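Beta 1-3 glucanase (Clostridium beijerinckii NCIMB 8052, PDB 5H4E) probably hydrolyses beta-1,3-glucan chains, as a glucanase domain of glycoside hydrolase family 64. Local coordinates at residues K300-R309 with F349-F357; G133-M141 with T153-I164. All blocks are in the same frame, centred on the assembly; numbering follows the deposited sequence.

Contact 1. Residues K300-R309 with F349-F357; sequences KAQVCAAFNR and FCYDDVFDF
Arg-309, at the end of segment 300-309, reaches Val-354 O and Asp-352 of a loop that packs against helix 294-309. The loop holds two overlapping type I beta turns, Phe-349 to Asp-352 and Tyr-351 to Val-354. Arg-309 NH1 and NH2 converge on the single oxygen Val-354 O, each at 3.1 Å. The NH2 bond lies in the carbonyl plane. The NH1 bond comes from above it. Arg-309 NH2 also makes a salt bridge with Asp-352 OD1 (2.9 Å), on the anti lone pair and nearly straight at 165°. The extended Arg-309 chain carries the guanidinium across to the loop, and Ala-305 CB lies against one of its faces. Beside Arg-309, Asn-308 stacks its amide on Phe-349, the planes 18° apart, with CB above the ring centre.

Further along, the Tyr-351 ring takes Ala-301 CA over its centre, a CH-pi contact. Cys-304 SG sits at the ring edge, 3.5 Å from Tyr-351 CD2. Val-354 CG1 meets the bent side chain of Gln-302.

Outward, His-338 and Gly-348 N bind Asp-352 OD2, which helps to position the carboxylate. Water 1 joins Arg-309 NE (3.0 Å) to Asp-352 OD1 (2.7 Å).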
loop_
_atom_site.group_PDB
_atom_site.type_symbol
_atom_site.label_atom_id
_atom_site.label_comp_id
_atom_site.label_asym_id
_atom_site.label_seq_id
_atom_site.Cartn_x
_atom_site.Cartn_y
_atom_site.Cartn_z
ATOM N N LYS A 300 11.930 -13.731 -0.657
ATOM C CA LYS A 300 11.435 -13.053 0.545
ATOM C C LYS A 300 9.968 -12.632 0.387
ATOM O O LYS A 300 9.186 -12.712 1.337
ATOM C CB LYS A 300 12.314 -11.835 0.871
ATOM C CG LYS A 300 13.698 -12.223 1.385
ATOM C CD LYS A 300 14.628 -11.024 1.550
ATOM C CE LYS A 300 16.047 -11.506 1.806
ATOM N NZ LYS A 300 16.958 -10.404 2.249
ATOM N N ALA A 301 9.599 -12.208 -0.819
ATOM C CA ALA A 301 8.223 -11.794 -1.097
ATOM C C ALA A 301 7.268 -12.982 -0.945
ATOM O O ALA A 301 6.199 -12.880 -0.331
ATOM C CB ALA A 301 8.120 -11.198 -2.496
ATOM N N GLN A 302 7.663 -14.111 -1.515
ATOM C CA GLN A 302 6.830 -15.302 -1.456
ATOM C C GLN A 302 6.691 -15.806 -0.028
ATOM O O GLN A 302 5.601 -16.183 0.395
ATOM C CB GLN A 302 7.414 -16.384 -2.343
ATOM C CG GLN A 302 7.367 -16.031 -3.800
ATOM C CD GLN A 302 6.086 -16.496 -4.453
ATOM O OE1 GLN A 302 5.247 -17.134 -3.808
ATOM N NE2 GLN A 302 5.936 -16.209 -5.747
ATOM N N VAL A 303 7.793 -15.814 0.713
ATOM C CA VAL A 303 7.776 -16.337 2.078
ATOM C C VAL A 303 6.953 -15.417 2.983
ATOM O O VAL A 303 6.110 -15.869 3.762
ATOM C CB VAL A 303 9.219 -16.516 2.617
ATOM C CG1 VAL A 303 9.216 -16.785 4.106
ATOM C CG2 VAL A 303 9.925 -17.666 1.852
ATOM N N CYS A 304 7.154 -14.114 2.855
ATOM C CA CYS A 304 6.356 -13.183 3.644
ATOM C C CYS A 304 4.854 -13.349 3.365
ATOM O O CYS A 304 4.039 -13.448 4.289
ATOM C CB CYS A 304 6.788 -11.743 3.358
ATOM S SG CYS A 304 5.906 -10.519 4.337
ATOM N N ALA A 305 4.495 -13.377 2.088
ATOM C CA ALA A 305 3.097 -13.536 1.699
ATOM C C ALA A 305 2.548 -14.857 2.224
ATOM O O ALA A 305 1.403 -14.922 2.666
ATOM C CB ALA A 305 2.943 -13.456 0.184
ATOM N N ALA A 306 3.366 -15.910 2.200
ATOM C CA ALA A 306 2.873 -17.223 2.640
ATOM C C ALA A 306 2.640 -17.252 4.155
ATOM O O ALA A 306 1.709 -17.909 4.649
ATOM C CB ALA A 306 3.848 -18.328 2.221
ATOM N N PHE A 307 3.471 -16.530 4.897
ATOM C CA PHE A 307 3.219 -16.370 6.323
ATOM C C PHE A 307 1.910 -15.646 6.561
ATOM O O PHE A 307 1.066 -16.146 7.302
ATOM C CB PHE A 307 4.370 -15.641 7.010
ATOM C CG PHE A 307 5.450 -16.564 7.497
ATOM C CD1 PHE A 307 5.188 -17.479 8.506
ATOM C CD2 PHE A 307 6.729 -16.518 6.953
ATOM C CE1 PHE A 307 6.187 -18.340 8.967
ATOM C CE2 PHE A 307 7.725 -17.388 7.408
ATOM C CZ PHE A 307 7.446 -18.281 8.418
ATOM N N ASN A 308 1.710 -14.494 5.920
ATOM C CA ASN A 308 0.452 -13.768 6.092
ATOM C C ASN A 308 -0.783 -14.590 5.726
ATOM O O ASN A 308 -1.840 -14.459 6.359
ATOM C CB ASN A 308 0.453 -12.487 5.261
ATOM C CG ASN A 308 1.257 -11.391 5.911
ATOM O OD1 ASN A 308 0.775 -10.710 6.813
ATOM N ND2 ASN A 308 2.504 -11.246 5.494
ATOM N N ARG A 309 -0.637 -15.431 4.708
ATOM C CA ARG A 309 -1.744 -16.235 4.189
ATOM C C ARG A 309 -1.866 -17.592 4.890
ATOM O O ARG A 309 -2.799 -18.354 4.605
ATOM C CB ARG A 309 -1.575 -16.439 2.676
ATOM C CG ARG A 309 -1.738 -15.151 1.856
ATOM C CD ARG A 309 -1.182 -15.294 0.433
ATOM N NE ARG A 309 -1.398 -14.081 -0.353
ATOM C CZ ARG A 309 -0.816 -13.829 -1.525
ATOM N NH1 ARG A 309 0.046 -14.699 -2.050
ATOM N NH2 ARG A 309 -1.077 -12.690 -2.165
ATOM N N PHE A 349 -1.748 -6.396 2.455
ATOM C CA PHE A 349 -0.449 -6.303 3.120
ATOM C C PHE A 349 0.597 -6.132 2.026
ATOM O O PHE A 349 0.291 -6.337 0.842
ATOM C CB PHE A 349 -0.149 -7.536 3.997
ATOM C CG PHE A 349 -0.055 -8.826 3.224
ATOM C CD1 PHE A 349 -1.200 -9.547 2.918
ATOM C CD2 PHE A 349 1.175 -9.315 2.802
ATOM C CE1 PHE A 349 -1.125 -10.738 2.197
ATOM C CE2 PHE A 349 1.254 -10.492 2.072
ATOM C CZ PHE A 349 0.098 -11.205 1.770
ATOM N N CYS A 350 1.811 -5.758 2.432
ATOM C CA CYS A 350 2.895 -5.350 1.529
ATOM C C CYS A 350 3.060 -6.230 0.293
ATOM O O CYS A 350 3.089 -5.724 -0.827
ATOM C CB CYS A 350 4.226 -5.311 2.297
ATOM S SG CYS A 350 5.664 -4.745 1.335
ATOM N N TYR A 351 3.154 -7.541 0.500
ATOM C CA TYR A 351 3.459 -8.466 -0.591
ATOM C C TYR A 351 2.251 -9.180 -1.186
ATOM O O TYR A 351 2.377 -10.296 -1.710
ATOM C CB TYR A 351 4.463 -9.505 -0.101
ATOM C CG TYR A 351 5.871 -8.967 0.028
ATOM C CD1 TYR A 351 6.555 -8.510 -1.086
ATOM C CD2 TYR A 351 6.515 -8.933 1.254
ATOM C CE1 TYR A 351 7.853 -8.031 -0.988
ATOM C CE2 TYR A 351 7.814 -8.458 1.367
ATOM C CZ TYR A 351 8.476 -8.009 0.240
ATOM O OH TYR A 351 9.768 -7.534 0.339
ATOM N N ASP A 352 1.087 -8.540 -1.123
ATOM C CA ASP A 352 -0.138 -9.173 -1.586
ATOM C C ASP A 352 -0.152 -9.370 -3.103
ATOM O O ASP A 352 -1.010 -10.082 -3.624
ATOM C CB ASP A 352 -1.363 -8.364 -1.144
ATOM C CG ASP A 352 -2.470 -9.247 -0.559
ATOM O OD1 ASP A 352 -2.511 -10.456 -0.886
ATOM O OD2 ASP A 352 -3.289 -8.741 0.238
ATOM N N ASP A 353 0.796 -8.753 -3.808
ATOM C CA ASP A 353 0.874 -8.921 -5.255
ATOM C C ASP A 353 1.561 -10.245 -5.624
ATOM O O ASP A 353 1.626 -10.618 -6.803
ATOM C CB ASP A 353 1.574 -7.717 -5.917
ATOM C CG ASP A 353 2.979 -7.477 -5.395
ATOM O OD1 ASP A 353 3.234 -7.689 -4.187
ATOM O OD2 ASP A 353 3.830 -7.066 -6.209
ATOM N N VAL A 354 2.042 -10.969 -4.612
ATOM C CA VAL A 354 2.548 -12.322 -4.855
ATOM C C VAL A 354 1.419 -13.162 -5.445
ATOM O O VAL A 354 0.350 -13.280 -4.837
ATOM C CB VAL A 354 3.098 -12.978 -3.586
ATOM C CG1 VAL A 354 3.366 -14.453 -3.829
ATOM C CG2 VAL A 354 4.382 -12.279 -3.162
ATOM N N PHE A 355 1.670 -13.696 -6.650
ATOM C CA PHE A 355 0.700 -14.467 -7.425
ATOM C C PHE A 355 -0.543 -13.644 -7.762
ATOM O O PHE A 355 -1.634 -14.184 -7.940
ATOM C CB PHE A 355 0.329 -15.763 -6.696
ATOM C CG PHE A 355 1.381 -16.845 -6.819
ATOM C CD1 PHE A 355 1.990 -17.380 -5.693
ATOM C CD2 PHE A 355 1.759 -17.318 -8.069
ATOM C CE1 PHE A 355 2.964 -18.368 -5.810
ATOM C CE2 PHE A 355 2.730 -18.310 -8.196
ATOM C CZ PHE A 355 3.332 -18.833 -7.065
ATOM N N ASP A 356 -0.342 -12.327 -7.851
ATOM C CA ASP A 356 -1.291 -11.379 -8.456
ATOM C C ASP A 356 -2.645 -11.276 -7.752
ATOM O O ASP A 356 -3.685 -11.220 -8.412
ATOM C CB ASP A 356 -1.524 -11.737 -9.928
ATOM C CG ASP A 356 -0.226 -11.928 -10.689
ATOM O OD1 ASP A 356 0.660 -11.053 -10.588
ATOM O OD2 ASP A 356 -0.095 -12.966 -11.375
ATOM N N PHE A 357 -2.633 -11.217 -6.425
ATOM C CA PHE A 357 -3.880 -11.068 -5.678
ATOM C C PHE A 357 -4.125 -9.628 -5.233
ATOM O O PHE A 357 -5.124 -9.328 -4.554
ATOM C CB PHE A 357 -3.878 -12.014 -4.468
ATOM C CG PHE A 357 -4.014 -13.467 -4.848
ATOM C CD1 PHE A 357 -5.242 -13.971 -5.263
ATOM C CD2 PHE A 357 -2.923 -14.322 -4.790
ATOM C CE1 PHE A 357 -5.374 -15.304 -5.628
ATOM C CE2 PHE A 357 -3.039 -15.659 -5.153
ATOM C CZ PHE A 357 -4.267 -16.149 -5.576
HETATM O O HOH W 1 -3.955 -12.588 0.030
#

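Contact 2. Residues G133-M141 with T153-I164; sequences GIMFEWAEM and TRVDQFCYPYNI
Glu-137 of strand 136-144, in the large antiparallel sheet, points its carboxylate at Arg-154, Gln-157 and the backbone of Cys-159 and Tyr-160. Segment 153-164 begins with an ST turn at Thr-153, passes short strand 157-158 and enters strand 162-168 of the mixed sheet. Segments 136-141 and 162-164 run nearly parallel, 19° apart, their axes 9.1 Å from each other.

Hydrogen bonds centre on the buried Glu-137 carboxylate, which accepts five from protein. Arg-154 approaches end-on, NH1 to Glu-137 OE1 and NH2 to OE2 (2.9 Å), both from above the carboxylate plane. Gln-157 NE2 reaches OE1 from the opposite face to NH1 and also binds Phe-136 O (2.8 Å). Cys-159 N and Tyr-160 N meet OE2 on its syn and anti sides, both tilted out of plane. Asp-178 forms a second salt bridge with Arg-154.

Two rings flank Glu-137. CG lies over the Tyr-160 face and CB over Tyr-162, while a bend at chi2 (-79°) turns the carboxylate toward its donors. Separately, Thr-153 CG2 sits off-centre over Trp-138.

Apolar contact joins Ala-139 CB to Ile-164 CD1.

The Tyr-162 hydroxyl links two backbones: OH accepts from Thr-153 N (2.9 Å) and donates to Trp-138 O at 2.6 Å.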
loop_
_atom_site.group_PDB
_atom_site.type_symbol
_atom_site.label_atom_id
_atom_site.label_comp_id
_atom_site.label_asym_id
_atom_site.label_seq_id
_atom_site.Cartn_x
_atom_site.Cartn_y
_atom_site.Cartn_z
ATOM N N GLY A 133 -7.386 11.963 12.321
ATOM C CA GLY A 133 -8.813 12.134 12.142
ATOM C C GLY A 133 -9.301 12.527 10.753
ATOM O O GLY A 133 -10.512 12.499 10.500
ATOM N N ILE A 134 -8.401 12.909 9.850
ATOM C CA ILE A 134 -8.843 13.354 8.523
ATOM C C ILE A 134 -9.180 12.164 7.615
ATOM O O ILE A 134 -8.458 11.157 7.600
ATOM C CB ILE A 134 -7.790 14.238 7.840
ATOM C CG1 ILE A 134 -7.460 15.459 8.713
ATOM C CG2 ILE A 134 -8.276 14.695 6.476
ATOM C CD1 ILE A 134 -6.344 16.324 8.149
ATOM N N MET A 135 -10.297 12.263 6.904
ATOM C CA MET A 135 -10.688 11.234 5.939
ATOM C C MET A 135 -9.798 11.347 4.726
ATOM O O MET A 135 -9.836 12.356 4.019
ATOM C CB MET A 135 -12.151 11.382 5.529
ATOM C CG MET A 135 -13.152 11.370 6.700
ATOM S SD MET A 135 -13.267 9.797 7.579
ATOM C CE MET A 135 -12.150 10.104 8.933
ATOM N N PHE A 136 -8.966 10.337 4.494
ATOM C CA PHE A 136 -8.123 10.341 3.296
ATOM C C PHE A 136 -7.745 8.926 2.886
ATOM O O PHE A 136 -7.740 8.007 3.712
ATOM C CB PHE A 136 -6.846 11.170 3.525
ATOM C CG PHE A 136 -5.841 10.512 4.441
ATOM C CD1 PHE A 136 -4.873 9.659 3.939
ATOM C CD2 PHE A 136 -5.860 10.762 5.810
ATOM C CE1 PHE A 136 -3.955 9.047 4.774
ATOM C CE2 PHE A 136 -4.939 10.160 6.653
ATOM C CZ PHE A 136 -3.986 9.298 6.136
ATOM N N GLU A 137 -7.446 8.774 1.598
ATOM C CA GLU A 137 -6.798 7.587 1.048
ATOM C C GLU A 137 -5.735 8.081 0.070
ATOM O O GLU A 137 -5.675 9.287 -0.218
ATOM C CB GLU A 137 -7.804 6.669 0.335
ATOM C CG GLU A 137 -8.950 6.207 1.210
ATOM C CD GLU A 137 -8.572 5.058 2.150
ATOM O OE1 GLU A 137 -7.366 4.745 2.303
ATOM O OE2 GLU A 137 -9.496 4.467 2.740
ATOM N N TRP A 138 -4.886 7.181 -0.424
ATOM C CA TRP A 138 -4.063 7.520 -1.588
ATOM C C TRP A 138 -4.020 6.370 -2.601
ATOM O O TRP A 138 -4.134 5.197 -2.245
ATOM C CB TRP A 138 -2.628 7.937 -1.168
ATOM C CG TRP A 138 -1.729 6.835 -0.636
ATOM C CD1 TRP A 138 -1.006 5.941 -1.373
ATOM C CD2 TRP A 138 -1.422 6.557 0.737
ATOM N NE1 TRP A 138 -0.289 5.112 -0.549
ATOM C CE2 TRP A 138 -0.530 5.463 0.752
ATOM C CE3 TRP A 138 -1.819 7.119 1.951
ATOM C CZ2 TRP A 138 -0.027 4.917 1.937
ATOM C CZ3 TRP A 138 -1.321 6.571 3.132
ATOM C CH2 TRP A 138 -0.438 5.477 3.114
ATOM N N ALA A 139 -3.918 6.737 -3.875
ATOM C CA ALA A 139 -3.605 5.785 -4.941
ATOM C C ALA A 139 -2.097 5.774 -5.134
ATOM O O ALA A 139 -1.444 6.826 -5.039
ATOM C CB ALA A 139 -4.315 6.172 -6.232
ATOM N N GLU A 140 -1.521 4.598 -5.373
ATOM C CA GLU A 140 -0.087 4.507 -5.667
ATOM C C GLU A 140 0.099 4.270 -7.162
ATOM O O GLU A 140 -0.678 3.540 -7.763
ATOM C CB GLU A 140 0.562 3.382 -4.851
ATOM C CG GLU A 140 0.458 3.642 -3.346
ATOM C CD GLU A 140 0.981 2.509 -2.491
ATOM O OE1 GLU A 140 0.917 1.343 -2.925
ATOM O OE2 GLU A 140 1.427 2.793 -1.362
ATOM N N MET A 141 1.100 4.898 -7.776
ATOM C CA MET A 141 1.285 4.680 -9.213
ATOM C C MET A 141 2.699 4.964 -9.677
ATOM O O MET A 141 3.447 5.700 -9.036
ATOM C CB MET A 141 0.312 5.535 -10.022
ATOM C CG MET A 141 0.770 6.943 -10.231
ATOM S SD MET A 141 -0.637 8.042 -10.071
ATOM C CE MET A 141 -0.759 7.991 -8.297
ATOM N N THR A 153 -4.691 0.907 -1.946
ATOM C CA THR A 153 -3.913 0.150 -0.985
ATOM C C THR A 153 -4.565 0.122 0.389
ATOM O O THR A 153 -4.990 1.160 0.900
ATOM C CB THR A 153 -2.476 0.715 -0.862
ATOM O OG1 THR A 153 -1.779 0.018 0.172
ATOM C CG2 THR A 153 -2.484 2.218 -0.550
ATOM N N ARG A 154 -4.658 -1.071 0.971
ATOM C CA ARG A 154 -5.085 -1.193 2.362
ATOM C C ARG A 154 -3.920 -1.649 3.220
ATOM O O ARG A 154 -4.111 -2.261 4.262
ATOM C CB ARG A 154 -6.259 -2.171 2.507
ATOM C CG ARG A 154 -7.623 -1.497 2.451
ATOM C CD ARG A 154 -7.847 -0.842 1.094
ATOM N NE ARG A 154 -9.019 0.034 1.079
ATOM C CZ ARG A 154 -9.017 1.302 1.475
ATOM N NH1 ARG A 154 -7.896 1.866 1.929
ATOM N NH2 ARG A 154 -10.135 2.014 1.410
ATOM N N VAL A 155 -2.704 -1.339 2.795
ATOM C CA VAL A 155 -1.528 -1.804 3.521
ATOM C C VAL A 155 -1.413 -1.112 4.880
ATOM O O VAL A 155 -1.000 -1.728 5.854
ATOM C CB VAL A 155 -0.258 -1.586 2.676
ATOM C CG1 VAL A 155 1.000 -1.814 3.506
ATOM C CG2 VAL A 155 -0.290 -2.537 1.481
ATOM N N ASP A 156 -1.823 0.151 4.950
ATOM C CA ASP A 156 -1.760 0.909 6.202
ATOM C C ASP A 156 -3.115 1.048 6.896
ATOM O O ASP A 156 -3.189 1.093 8.127
ATOM C CB ASP A 156 -1.190 2.314 5.952
ATOM C CG ASP A 156 0.322 2.320 5.799
ATOM O OD1 ASP A 156 0.948 1.273 5.996
ATOM O OD2 ASP A 156 0.890 3.387 5.496
ATOM N N GLN A 157 -4.188 1.119 6.113
ATOM C CA GLN A 157 -5.492 1.477 6.663
ATOM C C GLN A 157 -6.667 1.167 5.733
ATOM O O GLN A 157 -6.487 0.950 4.525
ATOM C CB GLN A 157 -5.519 2.979 6.990
ATOM C CG GLN A 157 -5.317 3.802 5.739
ATOM C CD GLN A 157 -5.761 5.251 5.876
ATOM O OE1 GLN A 157 -5.511 5.900 6.891
ATOM N NE2 GLN A 157 -6.414 5.764 4.840
ATOM N N PHE A 158 -7.864 1.153 6.316
ATOM C CA PHE A 158 -9.097 1.408 5.587
ATOM C C PHE A 158 -9.801 2.616 6.183
ATOM O O PHE A 158 -10.200 2.586 7.360
ATOM C CB PHE A 158 -10.048 0.222 5.627
ATOM C CG PHE A 158 -11.396 0.528 5.031
ATOM C CD1 PHE A 158 -11.614 0.375 3.673
ATOM C CD2 PHE A 158 -12.432 0.996 5.820
ATOM C CE1 PHE A 158 -12.850 0.686 3.112
ATOM C CE2 PHE A 158 -13.666 1.306 5.276
ATOM C CZ PHE A 158 -13.876 1.161 3.919
ATOM N N CYS A 159 -9.991 3.653 5.375
ATOM C CA CYS A 159 -10.713 4.845 5.822
ATOM C C CYS A 159 -12.053 4.997 5.095
ATOM O O CYS A 159 -13.092 5.054 5.733
ATOM C CB CYS A 159 -9.862 6.106 5.628
ATOM S SG CYS A 159 -10.722 7.612 6.132
ATOM N N TYR A 160 -12.031 5.074 3.762
ATOM C CA TYR A 160 -13.275 5.128 3.002
ATOM C C TYR A 160 -13.159 4.255 1.758
ATOM O O TYR A 160 -12.052 4.019 1.278
ATOM C CB TYR A 160 -13.645 6.585 2.632
ATOM C CG TYR A 160 -12.680 7.353 1.742
ATOM C CD1 TYR A 160 -12.603 7.091 0.376
ATOM C CD2 TYR A 160 -11.880 8.376 2.262
ATOM C CE1 TYR A 160 -11.736 7.803 -0.448
ATOM C CE2 TYR A 160 -11.009 9.108 1.442
ATOM C CZ TYR A 160 -10.946 8.810 0.085
ATOM O OH TYR A 160 -10.103 9.516 -0.745
ATOM N N PRO A 161 -14.293 3.754 1.244
ATOM C CA PRO A 161 -14.187 2.852 0.092
ATOM C C PRO A 161 -13.783 3.581 -1.191
ATOM O O PRO A 161 -14.308 4.663 -1.486
ATOM C CB PRO A 161 -15.597 2.279 -0.035
ATOM C CG PRO A 161 -16.484 3.289 0.601
ATOM C CD PRO A 161 -15.677 3.873 1.728
ATOM N N TYR A 162 -12.841 3.007 -1.934
ATOM C CA TYR A 162 -12.466 3.578 -3.227
ATOM C C TYR A 162 -11.940 2.498 -4.160
ATOM O O TYR A 162 -11.550 1.415 -3.731
ATOM C CB TYR A 162 -11.446 4.730 -3.067
ATOM C CG TYR A 162 -10.005 4.368 -2.720
ATOM C CD1 TYR A 162 -8.946 4.892 -3.445
ATOM C CD2 TYR A 162 -9.702 3.549 -1.627
ATOM C CE1 TYR A 162 -7.619 4.594 -3.103
ATOM C CE2 TYR A 162 -8.389 3.246 -1.289
ATOM C CZ TYR A 162 -7.356 3.769 -2.029
ATOM O OH TYR A 162 -6.040 3.463 -1.687
ATOM N N ASN A 163 -12.019 2.777 -5.451
ATOM C CA ASN A 163 -11.619 1.794 -6.442
ATOM C C ASN A 163 -11.133 2.564 -7.640
ATOM O O ASN A 163 -11.423 3.763 -7.771
ATOM C CB ASN A 163 -12.785 0.839 -6.793
ATOM C CG ASN A 163 -13.976 1.542 -7.446
ATOM O OD1 ASN A 163 -13.962 1.861 -8.639
ATOM N ND2 ASN A 163 -15.030 1.747 -6.672
ATOM N N ILE A 164 -10.378 1.899 -8.506
ATOM C CA ILE A 164 -9.790 2.575 -9.637
ATOM C C ILE A 164 -10.117 1.790 -10.897
ATOM O O ILE A 164 -10.028 0.559 -10.913
ATOM C CB ILE A 164 -8.249 2.724 -9.463
ATOM C CG1 ILE A 164 -7.936 3.512 -8.179
ATOM C CG2 ILE A 164 -7.598 3.357 -10.722
ATOM C CD1 ILE A 164 -6.462 3.489 -7.788
HETATM O O HOH W 2 -5.009 4.532 0.887
HETATM O O HOH W 3 0.889 0.774 0.433
#

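In the fold
From the N terminus, contact 2 comes first. Strand 136-144 turns back through strand 147-151, and residues 153-164 then close this short loop against strand 136-144. Contact 2 thus ties the two larger sheets together. Contact 1 opens much later, on helix 294-309. It closes a loop of 39 residues that includes helix 332-339. The two contacts follow in series, neither nested nor crossed, with centres about 20 Å apart. They touch where Val-155 CG2 packs on Phe-349 C at 3.7 Å. After contact 1 the chain returns to both sheets: strand 361-363 pairs with 147-151, and strand 366-374 with 162-168.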